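Tyrosine specific protein phosphatase (Trypanosoma cruzi, PDB 4AZ1) probably acts as a protein tyrosine phosphatase, removing phosphate from phosphotyrosine in protein substrates. Local coordinates at residues A[6-10]-A[281-285]; A[14-18]-A[294-299]; A[24-28]-A[271-277]. All coordinates share one frame; numbering follows the deposited sequence.

Interaction 1: residues A[6-10]-A[281-285]; sequences CFPFT and YLTLM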
loop_
_atom_site.group_PDB
_atom_site.type_symbol
_atom_site.label_atom_id
_atom_site.label_comp_id
_atom_site.label_asym_id
_atom_site.label_seq_id
_atom_site.Cartn_x
_atom_site.Cartn_y
_atom_site.Cartn_z
ATOM N N CYS A 6 -31.455 -15.259 30.780
ATOM C CA CYS A 6 -32.089 -16.530 30.459
ATOM C C CYS A 6 -31.259 -17.170 29.357
ATOM O O CYS A 6 -31.188 -16.646 28.239
ATOM C CB CYS A 6 -33.534 -16.310 29.994
ATOM S SG CYS A 6 -34.464 -17.830 29.598
ATOM N N PHE A 7 -30.600 -18.281 29.671
ATOM C CA PHE A 7 -29.787 -18.966 28.676
ATOM C C PHE A 7 -29.981 -20.483 28.709
ATOM O O PHE A 7 -29.071 -21.224 29.092
ATOM C CB PHE A 7 -28.316 -18.616 28.879
ATOM C CG PHE A 7 -27.461 -18.910 27.690
ATOM C CD1 PHE A 7 -27.736 -18.318 26.463
ATOM C CD2 PHE A 7 -26.379 -19.768 27.794
ATOM C CE1 PHE A 7 -26.949 -18.592 25.348
ATOM C CE2 PHE A 7 -25.577 -20.038 26.690
ATOM C CZ PHE A 7 -25.866 -19.449 25.465
ATOM N N PRO A 8 -31.161 -20.952 28.272
ATOM C CA PRO A 8 -31.500 -22.380 28.371
ATOM C C PRO A 8 -30.639 -23.325 27.517
ATOM O O PRO A 8 -30.776 -24.537 27.673
ATOM C CB PRO A 8 -32.974 -22.429 27.935
ATOM C CG PRO A 8 -33.215 -21.160 27.188
ATOM C CD PRO A 8 -32.277 -20.141 27.750
ATOM N N PHE A 9 -29.766 -22.787 26.664
ATOM C CA PHE A 9 -28.841 -23.597 25.856
ATOM C C PHE A 9 -28.023 -24.571 26.714
ATOM O O PHE A 9 -27.658 -25.670 26.269
ATOM C CB PHE A 9 -27.905 -22.659 25.089
ATOM C CG PHE A 9 -26.983 -23.351 24.130
ATOM C CD1 PHE A 9 -27.404 -23.655 22.839
ATOM C CD2 PHE A 9 -25.678 -23.668 24.502
ATOM C CE1 PHE A 9 -26.549 -24.281 21.935
ATOM C CE2 PHE A 9 -24.816 -24.294 23.599
ATOM C CZ PHE A 9 -25.259 -24.604 22.314
ATOM N N THR A 10 -27.732 -24.171 27.947
ATOM C CA THR A 10 -26.921 -25.001 28.837
ATOM C C THR A 10 -27.721 -26.148 29.437
ATOM O O THR A 10 -27.156 -27.023 30.101
ATOM C CB THR A 10 -26.298 -24.184 29.993
ATOM O OG1 THR A 10 -27.332 -23.478 30.690
ATOM C CG2 THR A 10 -25.267 -23.193 29.458
ATOM N N TYR A 281 -21.382 -19.324 21.096
ATOM C CA TYR A 281 -21.978 -20.075 22.208
ATOM C C TYR A 281 -20.925 -20.572 23.205
ATOM O O TYR A 281 -21.158 -20.563 24.417
ATOM C CB TYR A 281 -22.802 -21.266 21.702
ATOM C CG TYR A 281 -24.199 -20.914 21.232
ATOM C CD1 TYR A 281 -25.245 -20.811 22.131
ATOM C CD2 TYR A 281 -24.472 -20.704 19.881
ATOM C CE1 TYR A 281 -26.536 -20.490 21.705
ATOM C CE2 TYR A 281 -25.744 -20.385 19.448
ATOM C CZ TYR A 281 -26.779 -20.287 20.368
ATOM O OH TYR A 281 -28.061 -19.974 19.938
ATOM N N LEU A 282 -19.789 -21.041 22.690
ATOM C CA LEU A 282 -18.711 -21.554 23.542
ATOM C C LEU A 282 -18.145 -20.473 24.464
ATOM O O LEU A 282 -17.837 -20.742 25.625
ATOM C CB LEU A 282 -17.572 -22.129 22.691
ATOM C CG LEU A 282 -17.983 -23.321 21.835
ATOM C CD1 LEU A 282 -16.805 -23.851 21.000
ATOM C CD2 LEU A 282 -18.575 -24.405 22.711
ATOM N N THR A 283 -17.992 -19.257 23.951
ATOM C CA THR A 283 -17.483 -18.184 24.808
ATOM C C THR A 283 -18.499 -17.860 25.907
ATOM O O THR A 283 -18.118 -17.540 27.032
ATOM C CB THR A 283 -17.102 -16.897 24.024
ATOM O OG1 THR A 283 -18.284 -16.183 23.642
ATOM C CG2 THR A 283 -16.311 -17.238 22.792
ATOM N N LEU A 284 -19.790 -17.951 25.586
ATOM C CA LEU A 284 -20.816 -17.660 26.587
ATOM C C LEU A 284 -20.748 -18.719 27.672
ATOM O O LEU A 284 -20.748 -18.406 28.868
ATOM C CB LEU A 284 -22.219 -17.623 25.965
ATOM C CG LEU A 284 -22.570 -16.359 25.170
ATOM C CD1 LEU A 284 -23.894 -16.537 24.457
ATOM C CD2 LEU A 284 -22.622 -15.106 26.072
ATOM N N MET A 285 -20.657 -19.973 27.248
ATOM C CA MET A 285 -20.553 -21.079 28.184
ATOM C C MET A 285 -19.333 -20.945 29.096
ATOM O O MET A 285 -19.460 -21.073 30.314
ATOM C CB MET A 285 -20.547 -22.413 27.434
ATOM C CG MET A 285 -21.858 -22.690 26.702
ATOM S SD MET A 285 -21.766 -24.157 25.642
ATOM C CE MET A 285 -21.844 -25.461 26.899
#

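Interaction 2: residues A[14-18]-A[294-299]; sequences VQAQY and ALVGLL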
loop_
_atom_site.group_PDB
_atom_site.type_symbol
_atom_site.label_atom_id
_atom_site.label_comp_id
_atom_site.label_asym_id
_atom_site.label_seq_id
_atom_site.Cartn_x
_atom_site.Cartn_y
_atom_site.Cartn_z
ATOM N N VAL A 14 -25.525 -32.516 25.023
ATOM C CA VAL A 14 -24.467 -32.194 24.063
ATOM C C VAL A 14 -24.946 -32.338 22.610
ATOM O O VAL A 14 -24.715 -31.456 21.777
ATOM C CB VAL A 14 -23.199 -33.058 24.273
ATOM C CG1 VAL A 14 -22.119 -32.655 23.278
ATOM C CG2 VAL A 14 -22.667 -32.913 25.690
ATOM N N GLN A 15 -25.628 -33.437 22.314
ATOM C CA GLN A 15 -26.139 -33.658 20.967
ATOM C C GLN A 15 -27.147 -32.580 20.549
ATOM O O GLN A 15 -27.075 -32.055 19.435
ATOM C CB GLN A 15 -26.766 -35.058 20.852
ATOM C CG GLN A 15 -27.159 -35.450 19.427
ATOM C CD GLN A 15 -25.965 -35.473 18.475
ATOM O OE1 GLN A 15 -24.833 -35.749 18.886
ATOM N NE2 GLN A 15 -26.214 -35.176 17.200
ATOM N N ALA A 16 -28.091 -32.261 21.435
ATOM C CA ALA A 16 -29.090 -31.240 21.140
ATOM C C ALA A 16 -28.436 -29.866 20.953
ATOM O O ALA A 16 -28.860 -29.080 20.096
ATOM C CB ALA A 16 -30.158 -31.189 22.237
ATOM N N GLN A 17 -27.418 -29.574 21.754
ATOM C CA GLN A 17 -26.679 -28.323 21.598
ATOM C C GLN A 17 -26.034 -28.254 20.219
ATOM O O GLN A 17 -26.148 -27.247 19.525
ATOM C CB GLN A 17 -25.598 -28.183 22.671
ATOM C CG GLN A 17 -26.125 -27.911 24.074
ATOM C CD GLN A 17 -25.011 -27.938 25.106
ATOM O OE1 GLN A 17 -23.939 -28.513 24.867
ATOM N NE2 GLN A 17 -25.246 -27.305 26.253
ATOM N N TYR A 18 -25.360 -29.326 19.824
ATOM C CA TYR A 18 -24.691 -29.361 18.529
ATOM C C TYR A 18 -25.695 -29.201 17.383
ATOM O O TYR A 18 -25.445 -28.459 16.437
ATOM C CB TYR A 18 -23.896 -30.661 18.375
ATOM C CG TYR A 18 -23.096 -30.749 17.094
ATOM C CD1 TYR A 18 -23.683 -31.208 15.922
ATOM C CD2 TYR A 18 -21.759 -30.388 17.058
ATOM C CE1 TYR A 18 -22.965 -31.296 14.750
ATOM C CE2 TYR A 18 -21.027 -30.477 15.885
ATOM C CZ TYR A 18 -21.641 -30.933 14.732
ATOM O OH TYR A 18 -20.935 -31.029 13.552
ATOM N N ALA A 294 -16.726 -31.555 25.807
ATOM C CA ALA A 294 -17.443 -32.492 24.939
ATOM C C ALA A 294 -17.875 -31.854 23.602
ATOM O O ALA A 294 -17.838 -32.512 22.557
ATOM C CB ALA A 294 -18.639 -33.073 25.665
ATOM N N LEU A 295 -18.291 -30.587 23.638
ATOM C CA LEU A 295 -18.674 -29.876 22.414
ATOM C C LEU A 295 -17.466 -29.628 21.522
ATOM O O LEU A 295 -17.519 -29.879 20.315
ATOM C CB LEU A 295 -19.338 -28.537 22.737
ATOM C CG LEU A 295 -20.799 -28.575 23.172
ATOM C CD1 LEU A 295 -21.317 -27.165 23.418
ATOM C CD2 LEU A 295 -21.628 -29.263 22.107
ATOM N N VAL A 296 -16.392 -29.115 22.122
ATOM C CA VAL A 296 -15.107 -28.955 21.445
ATOM C C VAL A 296 -14.698 -30.297 20.834
ATOM O O VAL A 296 -14.210 -30.350 19.701
ATOM C CB VAL A 296 -14.024 -28.445 22.430
ATOM C CG1 VAL A 296 -12.624 -28.523 21.821
ATOM C CG2 VAL A 296 -14.333 -27.022 22.856
ATOM N N GLY A 297 -14.929 -31.377 21.578
ATOM C CA GLY A 297 -14.654 -32.720 21.094
ATOM C C GLY A 297 -15.413 -33.063 19.823
ATOM O O GLY A 297 -14.840 -33.615 18.880
ATOM N N LEU A 298 -16.702 -32.738 19.792
ATOM C CA LEU A 298 -17.520 -32.962 18.597
ATOM C C LEU A 298 -17.093 -32.115 17.388
ATOM O O LEU A 298 -17.284 -32.512 16.233
ATOM C CB LEU A 298 -18.992 -32.696 18.905
ATOM C CG LEU A 298 -19.758 -33.825 19.577
ATOM C CD1 LEU A 298 -21.218 -33.450 19.763
ATOM C CD2 LEU A 298 -19.630 -35.077 18.733
ATOM N N LEU A 299 -16.524 -30.947 17.649
ATOM C CA LEU A 299 -16.144 -30.063 16.557
ATOM C C LEU A 299 -14.778 -30.451 15.975
ATOM O O LEU A 299 -14.473 -30.115 14.830
ATOM C CB LEU A 299 -16.167 -28.595 17.009
ATOM C CG LEU A 299 -17.525 -27.898 17.178
ATOM C CD1 LEU A 299 -17.368 -26.615 17.983
ATOM C CD2 LEU A 299 -18.159 -27.579 15.829
#

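Interaction 3: residues A[24-28]-A[271-277]; sequences EFSLL and VQRMEQY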
loop_
_atom_site.group_PDB
_atom_site.type_symbol
_atom_site.label_atom_id
_atom_site.label_comp_id
_atom_site.label_asym_id
_atom_site.label_seq_id
_atom_site.Cartn_x
_atom_site.Cartn_y
_atom_site.Cartn_z
ATOM N N GLU A 24 -29.537 -23.427 13.556
ATOM C CA GLU A 24 -29.562 -21.967 13.524
ATOM C C GLU A 24 -28.646 -21.406 12.443
ATOM O O GLU A 24 -29.009 -20.462 11.743
ATOM C CB GLU A 24 -29.144 -21.386 14.881
ATOM C CG GLU A 24 -30.248 -21.433 15.938
ATOM C CD GLU A 24 -29.754 -20.935 17.295
ATOM O OE1 GLU A 24 -28.603 -20.422 17.384
ATOM O OE2 GLU A 24 -30.525 -21.047 18.268
ATOM N N PHE A 25 -27.448 -21.970 12.317
ATOM C CA PHE A 25 -26.540 -21.470 11.298
ATOM C C PHE A 25 -27.110 -21.677 9.884
ATOM O O PHE A 25 -26.998 -20.789 9.035
ATOM C CB PHE A 25 -25.154 -22.094 11.428
ATOM C CG PHE A 25 -24.160 -21.535 10.461
ATOM C CD1 PHE A 25 -23.582 -20.289 10.683
ATOM C CD2 PHE A 25 -23.817 -22.241 9.310
ATOM C CE1 PHE A 25 -22.662 -19.758 9.781
ATOM C CE2 PHE A 25 -22.888 -21.716 8.405
ATOM C CZ PHE A 25 -22.321 -20.471 8.645
ATOM N N SER A 26 -27.725 -22.835 9.637
ATOM C CA SER A 26 -28.346 -23.086 8.345
ATOM C C SER A 26 -29.480 -22.103 8.074
ATOM O O SER A 26 -29.636 -21.611 6.959
ATOM C CB SER A 26 -28.859 -24.527 8.255
ATOM O OG SER A 26 -27.770 -25.435 8.257
ATOM N N LEU A 27 -30.259 -21.803 9.104
ATOM C CA LEU A 27 -31.325 -20.818 8.981
ATOM C C LEU A 27 -30.766 -19.433 8.637
ATOM O O LEU A 27 -31.350 -18.703 7.831
ATOM C CB LEU A 27 -32.160 -20.790 10.263
ATOM C CG LEU A 27 -33.341 -19.831 10.354
ATOM C CD1 LEU A 27 -34.404 -20.185 9.310
ATOM C CD2 LEU A 27 -33.926 -19.874 11.763
ATOM N N LEU A 28 -29.624 -19.077 9.213
ATOM C CA LEU A 28 -28.979 -17.812 8.850
ATOM C C LEU A 28 -28.573 -17.775 7.374
ATOM O O LEU A 28 -28.808 -16.782 6.692
ATOM C CB LEU A 28 -27.749 -17.547 9.719
ATOM C CG LEU A 28 -27.970 -17.153 11.176
ATOM C CD1 LEU A 28 -26.664 -17.275 11.942
ATOM C CD2 LEU A 28 -28.510 -15.734 11.284
ATOM N N VAL A 271 -20.024 -13.902 10.172
ATOM C CA VAL A 271 -19.934 -15.283 10.648
ATOM C C VAL A 271 -20.134 -16.240 9.466
ATOM O O VAL A 271 -21.254 -16.610 9.102
ATOM C CB VAL A 271 -20.879 -15.595 11.825
ATOM C CG1 VAL A 271 -20.563 -16.977 12.372
ATOM C CG2 VAL A 271 -20.707 -14.542 12.931
ATOM N N GLN A 272 -19.009 -16.616 8.874
ATOM C CA GLN A 272 -18.954 -17.276 7.586
ATOM C C GLN A 272 -19.121 -18.794 7.706
ATOM O O GLN A 272 -19.657 -19.422 6.811
ATOM C CB GLN A 272 -17.588 -16.947 6.969
ATOM C CG GLN A 272 -17.309 -17.496 5.576
ATOM C CD GLN A 272 -15.932 -17.041 5.077
ATOM O OE1 GLN A 272 -15.070 -16.648 5.874
ATOM N NE2 GLN A 272 -15.730 -17.079 3.767
ATOM N N ARG A 273 -18.654 -19.377 8.808
ATOM C CA ARG A 273 -18.595 -20.838 8.927
ATOM C C ARG A 273 -19.323 -21.294 10.164
ATOM O O ARG A 273 -19.380 -20.565 11.155
ATOM C CB ARG A 273 -17.134 -21.326 8.988
ATOM C CG ARG A 273 -16.275 -20.790 7.855
ATOM C CD ARG A 273 -14.942 -21.543 7.736
ATOM N NE ARG A 273 -13.948 -20.766 6.986
ATOM C CZ ARG A 273 -13.951 -20.626 5.656
ATOM N NH1 ARG A 273 -14.915 -21.188 4.927
ATOM N NH2 ARG A 273 -12.999 -19.915 5.050
ATOM N N MET A 274 -19.861 -22.509 10.106
ATOM C CA MET A 274 -20.684 -23.035 11.189
ATOM C C MET A 274 -19.923 -23.018 12.521
ATOM O O MET A 274 -20.457 -22.603 13.558
ATOM C CB MET A 274 -21.169 -24.449 10.838
ATOM C CG MET A 274 -22.118 -25.077 11.859
ATOM S SD MET A 274 -21.228 -25.836 13.250
ATOM C CE MET A 274 -20.737 -27.399 12.508
ATOM N N GLU A 275 -18.668 -23.457 12.496
ATOM C CA GLU A 275 -17.908 -23.558 13.739
ATOM C C GLU A 275 -17.590 -22.175 14.284
ATOM O O GLU A 275 -17.378 -22.028 15.484
ATOM C CB GLU A 275 -16.630 -24.399 13.576
ATOM C CG GLU A 275 -15.562 -23.739 12.749
ATOM C CD GLU A 275 -15.785 -23.905 11.258
ATOM O OE1 GLU A 275 -16.825 -24.493 10.857
ATOM O OE2 GLU A 275 -14.906 -23.450 10.491
ATOM N N GLN A 276 -17.592 -21.155 13.424
ATOM C CA GLN A 276 -17.365 -19.794 13.921
ATOM C C GLN A 276 -18.593 -19.299 14.694
ATOM O O GLN A 276 -18.457 -18.573 15.664
ATOM C CB GLN A 276 -16.999 -18.832 12.774
ATOM C CG GLN A 276 -15.571 -19.060 12.220
ATOM C CD GLN A 276 -15.405 -18.486 10.821
ATOM O OE1 GLN A 276 -16.359 -17.938 10.259
ATOM N NE2 GLN A 276 -14.203 -18.627 10.243
ATOM N N TYR A 277 -19.783 -19.701 14.256
ATOM C CA TYR A 277 -21.022 -19.353 14.950
ATOM C C TYR A 277 -21.077 -20.116 16.278
ATOM O O TYR A 277 -21.461 -19.579 17.335
ATOM C CB TYR A 277 -22.222 -19.711 14.050
ATOM C CG TYR A 277 -23.587 -19.395 14.638
ATOM C CD1 TYR A 277 -24.026 -18.075 14.779
ATOM C CD2 TYR A 277 -24.447 -20.414 15.024
ATOM C CE1 TYR A 277 -25.289 -17.784 15.314
ATOM C CE2 TYR A 277 -25.710 -20.136 15.560
ATOM C CZ TYR A 277 -26.122 -18.816 15.694
ATOM O OH TYR A 277 -27.374 -18.536 16.214
#

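Interaction 1: residues A[6-10]-A[281-285]
The N-terminal lead-in to helix 14-30 is fastened to helix 274-288 by two phenylalanines, of which Phe9 lies in a face-to-face stack on Tyr281. The ring centroids are 4.2 Å apart and the planes make 26°, so the rings converge at one end, with Tyr281 CE1 3.5 Å from Phe9 CD1. Tyr281 CD1 sits above the centre of the Phe9 ring, whereas Phe9 CE1 comes down nearer the rim of the tyrosine. At the edge of the same phenylalanine, nearly in its plane, lies the sulfur of Met285, 3.7 Å from Phe9 CE2 in a Met-aromatic contact. In the protein tyrosine phosphatase fold this lead-in packs on one of the helices beside the central mixed sheet, and helix 232-247 reaches Leu284 through Ala242, Leu243 and Leu246. Phe7 enters with CG anti to its amide nitrogen (chi1 -162°) and brings CZ against both Tyr281 CD1 and Leu284 CD1, each 3.7 Å from Phe7 CZ and met obliquely. Phe9 CB lies over one face of the Phe7 ring, toward its rim. Thr10 OG1 reaches back to Phe7 O at 3.3 Å, nearly in line with the carbonyl bond, across the start of the 3-10 turn.

Interaction 2: residues A[14-18]-A[294-299]
Val14 sets its CG1 methyl against two leucines of the last helix, lying 3.6 Å from Leu295 CD2 and 3.7 Å from Leu298 CD1. That branch stands anti to the valine's backbone nitrogen (chi1 -178°), while CG2, on the other branch, approaches Ala294 CB at 4.0 Å. One turn further on, Tyr18 lays its ring obliquely against the same helix: Tyr18 CD2 is 4.0 Å from Leu298 CB, and Tyr18 CE2 is 4.1 Å from Leu299 CD2. Gln17 crosses Leu295 at about a right angle and rests its amide oxygen on the leucine end, with Gln17 OE1 3.3 Å from Leu295 CD1, a van der Waals touch and not a hydrogen bond. The whole is a largely apolar helix-helix packing in which the start of helix 14-30 meets helix 293-299, near the end of the chain. The axes of the two segments pass 10.3 Å apart at a crossing angle of -56°, and the contact is made by residues one turn apart, Val14 and Tyr18 facing Leu295, Leu298 and Leu299. Behind this layer, the other amide atom of Gln17, NE2, is hydrogen-bonded to Phe9 O, which holds the extended glutamine in place across the leucine. Helix 274-288 packs against both helices: Phe278 touches Leu295 and Leu299, Met285 touches Leu295, and Met274 touches Tyr18.

Interaction 3: residues A[24-28]-A[271-277]
This is a mixed aromatic and polar contact between the C-terminal half of helix 14-30 and the loop and first turn that begin helix 274-288, with Phe25 and Tyr277 at its heart. The Phe25 ring lies over the backbone of the turn: Met274 CA stands 3.6 Å from the ring centroid and only 8° from the ring normal, a CH-pi contact. Two carbonyl oxygens come to the ring's edge near its plane, Val271 O at 3.5 Å from Phe25 CE1 and Gln272 O at 3.4 Å from Phe25 CZ. Tyr277 slides past Phe25 in the opposite direction, its chi1 of -180° extending the ring toward Glu24, to which its hydroxyl donates a short hydrogen bond (Tyr277 OH to Glu24 OE1, 2.5 Å). The hydroxyl meets OE1 from above the carboxylate plane. Leu28 CD1 stands over one face of Tyr277 in a CH-pi contact, 4.1 Å from the centroid. Residues 271-277, with Gln272 and Gln276, probably correspond to the Q-loop region of classical tyrosine phosphatases, close to Trp194 and Asp196 of what is by sequence the WPD loop. Here Gln276 OE1 accepts the backbone Arg273 N at 3.1 Å, which ties the loop's backbone to the first turn of the helix, and Arg273 forms a salt bridge with Asp196. Glu24 OE1 also bonds the Tyr281 hydroxyl, while OE2 pairs with Arg20, an environment that would probably favour a charged carboxylate.

How the interactions relate
The three contacts lie on the same side of the chain's centre, their centres 13 to 16 Å apart, and all join the N-terminal region to the C-terminal helices. Helix 14-30 serves interactions 2 and 3, helix 274-288 serves interactions 1 and 3, and helix 293-299 follows the latter in the chain. Interaction 3 is nested within the loops closed by the other two, whereas interactions 1 and 2 cross. Polar links join them: Glu24 of interaction 3 meets Tyr281 of interaction 1, and Gln17 of interaction 2 meets Phe9 of interaction 1. The N-terminal lead-in and helix together run along helix 274-288, from residues 281-285 back to its start at the probable Q-loop.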